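Local atomic coordinates of probable ferredoxin-dependent nitrite reductase NirA (Mycobacterium tuberculosis, PDB entry 1ZJ8), a protein that catalyses the ferredoxin-dependent reduction of sulfite to sulfide, a step in making sulfur-containing amino acids and cofactors, using siroheme and a [4Fe-4S] cluster. Residues F288-Y293 / T320-R325; N55-Q60 / K67-G72. All blocks are in the same frame, centred on the assembly; numbering follows the deposited sequence.

Interaction 1: F288-Y293 / T320-R325; sequences FRDYGY and TEYLKR
Y291 OH donates a hydrogen bond to E321 OE1 at 2.6 Å, on the syn lone pair, linking the helix ends at 288-293 and 320-325. Ring and carboxylate planes are 65° apart. E321 turns CG next to its own backbone N (chi1 -51°) and then stretches out, carrying the carboxylate to the hydroxyl. In the reverse direction Y322 OH is modelled as a donor to D290 OD2, but the length of 2.4 Å is doubtful at this resolution. OD2 lies at the edge of the Y322 ring, in its plane, and carboxylate and ring are nearly coplanar, 22° apart. The two tyrosines meet at their rims, Y291 CE1 standing 4.2 Å from Y322 CE1, with Y322 OH in the plane of the Y291 ring.

Further out, R289 meets the D290 carboxylate with two nitrogens, one to each oxygen: NE reaches OD1 at 3.0 Å and NH2 reaches OD2 at 3.3 Å. This salt bridge would favour the charged form of D290. R289 NH1 is held in turn by the carbonyl of D211, while W309 meets the Y291 ring steeply. The arrangement is a polar surface junction between the C-terminal turns of helices 277-291 and 311-323 in the first nitrite and sulphite reductase 4Fe-4S domain.

Interaction 2: N55-Q60 / K67-G72; sequences NIYAKQ and KTDLRG
Y57 and D69 carry the whole contact between 55-60 and 67-72, through one hydrogen bond: Y57 OH donates to D69 OD2 at 2.5 Å. The oxygen is met on its anti side, with the hydroxyl 28° out of the carboxylate plane. OD2 lies in the plane of the Y57 ring, at its edge, and Y57 CE2 is 3.4 Å from it; the acid therefore meets the phenol end and does not sit over a face. The two side chains cross at about a right angle, ring and carboxylate planes 77° apart. CG of Y57 sits beside its backbone N (chi1 -57°), which sends the ring across to D69. Both side chains leave their helices toward each other and bridge backbones whose nearest CA atoms, those of Y57 and L70, are 10.1 Å apart. Y57 OH also receives a weak hydrogen bond from the backbone N of D66. Within the first helix, K59 NZ folds back to make a hydrogen bond with N55 O, 3.2 Å away.

The ionic partners of D69 come from both helices. R52, earlier on the helix of Y57, forms a salt bridge with OD2, and R73, one turn beyond D69, takes OD1. The buried carboxylate therefore has two arginines as well as the tyrosine, which would be expected to keep it charged.

Side chains also touch the connecting loop: Y57 lies against S64 and I65, L70 against F62 and I65. The contact thus pairs two consecutive helices, 49-60 and 67-73, joined by the short loop 61-66. On the side of K67 and R71 the second helix meets helix 97-100, and a salt bridge from R71 to E101 ties it to strand 101-102.

Both contacts pair helices through tyrosine hydroxyls and carboxylates, and both lie near the periphery of the chain, away from the siroheme and the cluster. Interaction 1 is a surface contact: partly exposed and exposed side chains meet where helices 277-291 and 311-323 end. Interaction 2 joins helices 49-60 and 67-73 through a pair of buried residues, and its chemistry matches that setting, since the buried acid draws arginine partners from both helices, whereas the acid of the surface contact takes its arginine from its own helix alone among the two. No element is shared. The centres of interactions 1 and 2 are 34 Å apart, and the nearest atoms of interactions 1 and 2 are about 15 Å apart.

Interaction 1: F288-Y293 / T320-R325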
loop_
_atom_site.group_PDB
_atom_site.type_symbol
_atom_site.label_atom_id
_atom_site.label_comp_id
_atom_site.label_asym_id
_atom_site.label_seq_id
_atom_site.Cartn_x
_atom_site.Cartn_y
_atom_site.Cartn_z
ATOM N N PHE A 288 3.739 20.223 -5.084
ATOM C CA PHE A 288 4.764 19.276 -4.642
ATOM C C PHE A 288 6.015 19.423 -5.499
ATOM O O PHE A 288 7.102 19.646 -4.981
ATOM C CB PHE A 288 4.227 17.822 -4.698
ATOM C CG PHE A 288 5.200 16.756 -4.194
ATOM C CD1 PHE A 288 5.941 16.939 -3.014
ATOM C CD2 PHE A 288 5.344 15.547 -4.883
ATOM C CE1 PHE A 288 6.823 15.958 -2.547
ATOM C CE2 PHE A 288 6.236 14.551 -4.418
ATOM C CZ PHE A 288 6.973 14.768 -3.247
ATOM N N ARG A 289 5.855 19.306 -6.813
ATOM C CA ARG A 289 6.995 19.362 -7.742
ATOM C C ARG A 289 7.781 20.659 -7.559
ATOM O O ARG A 289 9.014 20.642 -7.476
ATOM C CB ARG A 289 6.528 19.228 -9.195
ATOM C CG ARG A 289 7.650 19.359 -10.268
ATOM C CD ARG A 289 7.087 19.625 -11.670
ATOM N NE ARG A 289 6.107 20.709 -11.624
ATOM C CZ ARG A 289 5.217 20.993 -12.571
ATOM N NH1 ARG A 289 5.161 20.284 -13.697
ATOM N NH2 ARG A 289 4.369 22.001 -12.379
ATOM N N ASP A 290 7.066 21.777 -7.467
ATOM C CA ASP A 290 7.703 23.097 -7.482
ATOM C C ASP A 290 8.247 23.556 -6.102
ATOM O O ASP A 290 9.286 24.231 -6.034
ATOM C CB ASP A 290 6.721 24.119 -8.098
ATOM C CG ASP A 290 6.348 23.783 -9.576
ATOM O OD1 ASP A 290 7.156 23.160 -10.290
ATOM O OD2 ASP A 290 5.245 24.139 -10.033
ATOM N N TYR A 291 7.580 23.171 -5.016
ATOM C CA TYR A 291 7.950 23.635 -3.668
ATOM C C TYR A 291 8.394 22.529 -2.686
ATOM O O TYR A 291 8.821 22.826 -1.561
ATOM C CB TYR A 291 6.775 24.391 -3.045
ATOM C CG TYR A 291 6.476 25.772 -3.629
ATOM C CD1 TYR A 291 5.789 25.912 -4.847
ATOM C CD2 TYR A 291 6.833 26.945 -2.926
ATOM C CE1 TYR A 291 5.496 27.186 -5.357
ATOM C CE2 TYR A 291 6.544 28.204 -3.423
ATOM C CZ TYR A 291 5.883 28.324 -4.634
ATOM O OH TYR A 291 5.603 29.580 -5.114
ATOM N N GLY A 292 8.279 21.262 -3.082
ATOM C CA GLY A 292 8.789 20.167 -2.261
ATOM C C GLY A 292 10.305 20.195 -2.142
ATOM O O GLY A 292 11.006 20.585 -3.076
ATOM N N TYR A 293 10.810 19.766 -0.990
ATOM C CA TYR A 293 12.248 19.783 -0.711
ATOM C C TYR A 293 12.989 18.731 -1.540
ATOM O O TYR A 293 12.472 17.637 -1.748
ATOM C CB TYR A 293 12.489 19.560 0.783
ATOM C CG TYR A 293 11.712 20.503 1.684
ATOM C CD1 TYR A 293 11.458 21.820 1.307
ATOM C CD2 TYR A 293 11.255 20.089 2.927
ATOM C CE1 TYR A 293 10.755 22.698 2.143
ATOM C CE2 TYR A 293 10.558 20.973 3.782
ATOM C CZ TYR A 293 10.313 22.278 3.379
ATOM O OH TYR A 293 9.619 23.157 4.193
ATOM N N THR A 320 -3.961 30.413 -5.537
ATOM C CA THR A 320 -3.518 31.639 -6.193
ATOM C C THR A 320 -2.444 31.423 -7.254
ATOM O O THR A 320 -2.441 32.109 -8.268
ATOM C CB THR A 320 -3.028 32.688 -5.189
ATOM O OG1 THR A 320 -1.901 32.168 -4.458
ATOM C CG2 THR A 320 -4.169 33.083 -4.243
ATOM N N GLU A 321 -1.543 30.479 -7.041
ATOM C CA GLU A 321 -0.480 30.266 -8.012
ATOM C C GLU A 321 -0.838 29.235 -9.066
ATOM O O GLU A 321 -0.403 29.363 -10.201
ATOM C CB GLU A 321 0.821 29.885 -7.301
ATOM C CG GLU A 321 1.191 30.856 -6.176
ATOM C CD GLU A 321 2.588 30.633 -5.640
ATOM O OE1 GLU A 321 3.428 30.081 -6.390
ATOM O OE2 GLU A 321 2.837 31.017 -4.473
ATOM N N TYR A 322 -1.626 28.219 -8.716
ATOM C CA TYR A 322 -1.889 27.094 -9.651
ATOM C C TYR A 322 -3.342 27.022 -10.197
ATOM O O TYR A 322 -3.525 26.922 -11.407
ATOM C CB TYR A 322 -1.417 25.762 -9.026
ATOM C CG TYR A 322 0.086 25.714 -8.894
ATOM C CD1 TYR A 322 0.721 26.252 -7.777
ATOM C CD2 TYR A 322 0.880 25.175 -9.911
ATOM C CE1 TYR A 322 2.102 26.230 -7.661
ATOM C CE2 TYR A 322 2.276 25.153 -9.808
ATOM C CZ TYR A 322 2.875 25.683 -8.682
ATOM O OH TYR A 322 4.242 25.666 -8.553
ATOM N N LEU A 323 -4.357 27.087 -9.333
ATOM C CA LEU A 323 -5.755 27.029 -9.798
ATOM C C LEU A 323 -6.239 28.369 -10.343
ATOM O O LEU A 323 -7.158 28.406 -11.168
ATOM C CB LEU A 323 -6.713 26.587 -8.682
ATOM C CG LEU A 323 -6.614 25.139 -8.189
ATOM C CD1 LEU A 323 -7.497 24.929 -6.964
ATOM C CD2 LEU A 323 -6.977 24.137 -9.281
ATOM N N LYS A 324 -5.631 29.459 -9.862
ATOM C CA LYS A 324 -6.111 30.823 -10.102
ATOM C C LYS A 324 -7.576 30.981 -9.691
ATOM O O LYS A 324 -8.307 31.742 -10.316
ATOM C CB LYS A 324 -5.942 31.243 -11.564
ATOM C CG LYS A 324 -4.634 30.840 -12.224
ATOM C CD LYS A 324 -3.412 31.496 -11.584
ATOM C CE LYS A 324 -2.273 31.648 -12.606
ATOM N NZ LYS A 324 -2.027 30.415 -13.396
ATOM N N ARG A 325 -8.015 30.276 -8.654
ATOM C CA ARG A 325 -9.391 30.437 -8.156
ATOM C C ARG A 325 -9.569 29.857 -6.749
ATOM O O ARG A 325 -8.799 28.988 -6.331
ATOM C CB ARG A 325 -10.390 29.760 -9.095
ATOM C CG ARG A 325 -10.461 28.267 -8.897
ATOM C CD ARG A 325 -11.078 27.545 -10.069
ATOM N NE ARG A 325 -10.949 26.098 -9.904
ATOM C CZ ARG A 325 -11.676 25.363 -9.061
ATOM N NH1 ARG A 325 -12.607 25.915 -8.286
ATOM N NH2 ARG A 325 -11.473 24.057 -8.999
#

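Interaction 2: N55-Q60 / K67-G72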
loop_
_atom_site.group_PDB
_atom_site.type_symbol
_atom_site.label_atom_id
_atom_site.label_comp_id
_atom_site.label_asym_id
_atom_site.label_seq_id
_atom_site.Cartn_x
_atom_site.Cartn_y
_atom_site.Cartn_z
ATOM N N ASN A 55 15.935 -2.402 -26.499
ATOM C CA ASN A 55 17.078 -2.409 -27.432
ATOM C C ASN A 55 18.285 -3.147 -26.858
ATOM O O ASN A 55 18.709 -4.170 -27.393
ATOM C CB ASN A 55 17.514 -0.979 -27.788
ATOM C CG ASN A 55 16.498 -0.236 -28.647
ATOM O OD1 ASN A 55 15.558 -0.828 -29.213
ATOM N ND2 ASN A 55 16.690 1.082 -28.760
ATOM N N ILE A 56 18.815 -2.616 -25.758
ATOM C CA ILE A 56 20.051 -3.117 -25.139
ATOM C C ILE A 56 19.802 -4.261 -24.139
ATOM O O ILE A 56 19.994 -5.448 -24.462
ATOM C CB ILE A 56 20.837 -1.959 -24.386
ATOM C CG1 ILE A 56 21.059 -0.731 -25.296
ATOM C CG2 ILE A 56 22.156 -2.481 -23.803
ATOM C CD1 ILE A 56 21.690 -1.041 -26.653
ATOM N N TYR A 57 19.326 -3.883 -22.951
ATOM C CA TYR A 57 19.419 -4.719 -21.756
ATOM C C TYR A 57 18.710 -6.075 -21.858
ATOM O O TYR A 57 19.242 -7.081 -21.388
ATOM C CB TYR A 57 18.901 -3.949 -20.529
ATOM C CG TYR A 57 19.611 -2.623 -20.239
ATOM C CD1 TYR A 57 21.006 -2.515 -20.291
ATOM C CD2 TYR A 57 18.883 -1.480 -19.877
ATOM C CE1 TYR A 57 21.657 -1.292 -20.019
ATOM C CE2 TYR A 57 19.523 -0.257 -19.597
ATOM C CZ TYR A 57 20.912 -0.175 -19.663
ATOM O OH TYR A 57 21.553 1.017 -19.380
ATOM N N ALA A 58 17.536 -6.114 -22.482
ATOM C CA ALA A 58 16.779 -7.361 -22.607
ATOM C C ALA A 58 17.512 -8.429 -23.423
ATOM O O ALA A 58 17.064 -9.578 -23.478
ATOM C CB ALA A 58 15.407 -7.088 -23.223
ATOM N N LYS A 59 18.618 -8.049 -24.072
ATOM C CA LYS A 59 19.424 -8.993 -24.858
ATOM C C LYS A 59 20.725 -9.375 -24.163
ATOM O O LYS A 59 21.043 -10.554 -24.059
ATOM C CB LYS A 59 19.715 -8.439 -26.250
ATOM C CG LYS A 59 18.609 -8.722 -27.261
ATOM C CD LYS A 59 17.378 -7.847 -27.021
ATOM C CE LYS A 59 16.671 -7.513 -28.329
ATOM N NZ LYS A 59 17.468 -6.557 -29.159
ATOM N N GLN A 60 21.479 -8.382 -23.702
ATOM C CA GLN A 60 22.741 -8.658 -22.989
ATOM C C GLN A 60 22.574 -9.236 -21.572
ATOM O O GLN A 60 23.479 -9.914 -21.069
ATOM C CB GLN A 60 23.614 -7.402 -22.865
ATOM C CG GLN A 60 24.673 -7.226 -23.938
ATOM C CD GLN A 60 24.154 -6.447 -25.107
ATOM O OE1 GLN A 60 24.366 -5.239 -25.198
ATOM N NE2 GLN A 60 23.438 -7.125 -25.999
ATOM N N LYS A 67 24.463 1.217 -13.832
ATOM C CA LYS A 67 24.063 1.206 -12.431
ATOM C C LYS A 67 23.076 2.317 -12.075
ATOM O O LYS A 67 22.288 2.148 -11.147
ATOM C CB LYS A 67 25.287 1.172 -11.506
ATOM C CG LYS A 67 25.861 -0.251 -11.426
ATOM C CD LYS A 67 27.315 -0.310 -10.987
ATOM C CE LYS A 67 27.814 -1.746 -11.031
ATOM N NZ LYS A 67 29.194 -1.862 -10.509
ATOM N N THR A 68 23.079 3.422 -12.825
ATOM C CA THR A 68 22.091 4.488 -12.620
ATOM C C THR A 68 20.716 4.126 -13.226
ATOM O O THR A 68 19.670 4.513 -12.695
ATOM C CB THR A 68 22.612 5.833 -13.157
ATOM O OG1 THR A 68 23.097 5.667 -14.497
ATOM C CG2 THR A 68 23.736 6.348 -12.248
ATOM N N ASP A 69 20.722 3.376 -14.323
ATOM C CA ASP A 69 19.494 2.763 -14.830
ATOM C C ASP A 69 18.992 1.687 -13.865
ATOM O O ASP A 69 17.837 1.744 -13.428
ATOM C CB ASP A 69 19.713 2.170 -16.221
ATOM C CG ASP A 69 19.848 3.232 -17.281
ATOM O OD1 ASP A 69 19.719 4.430 -16.948
ATOM O OD2 ASP A 69 20.070 2.858 -18.450
ATOM N N LEU A 70 19.876 0.740 -13.526
ATOM C CA LEU A 70 19.562 -0.389 -12.638
ATOM C C LEU A 70 18.958 0.044 -11.315
ATOM O O LEU A 70 17.893 -0.427 -10.950
ATOM C CB LEU A 70 20.818 -1.228 -12.342
ATOM C CG LEU A 70 20.703 -2.409 -11.356
ATOM C CD1 LEU A 70 19.624 -3.395 -11.775
ATOM C CD2 LEU A 70 22.039 -3.121 -11.237
ATOM N N ARG A 71 19.627 0.947 -10.611
ATOM C CA ARG A 71 19.211 1.329 -9.255
ATOM C C ARG A 71 18.315 2.582 -9.169
ATOM O O ARG A 71 17.951 2.999 -8.065
ATOM C CB ARG A 71 20.452 1.526 -8.357
ATOM C CG ARG A 71 21.180 0.228 -7.958
ATOM C CD ARG A 71 22.377 0.507 -7.048
ATOM N NE ARG A 71 23.640 0.139 -7.688
ATOM C CZ ARG A 71 24.399 -0.919 -7.374
ATOM N NH1 ARG A 71 24.058 -1.763 -6.394
ATOM N NH2 ARG A 71 25.529 -1.134 -8.044
ATOM N N GLY A 72 17.967 3.180 -10.312
ATOM C CA GLY A 72 17.221 4.445 -10.328
ATOM C C GLY A 72 16.151 4.495 -11.404
ATOM O O GLY A 72 14.952 4.429 -11.117
#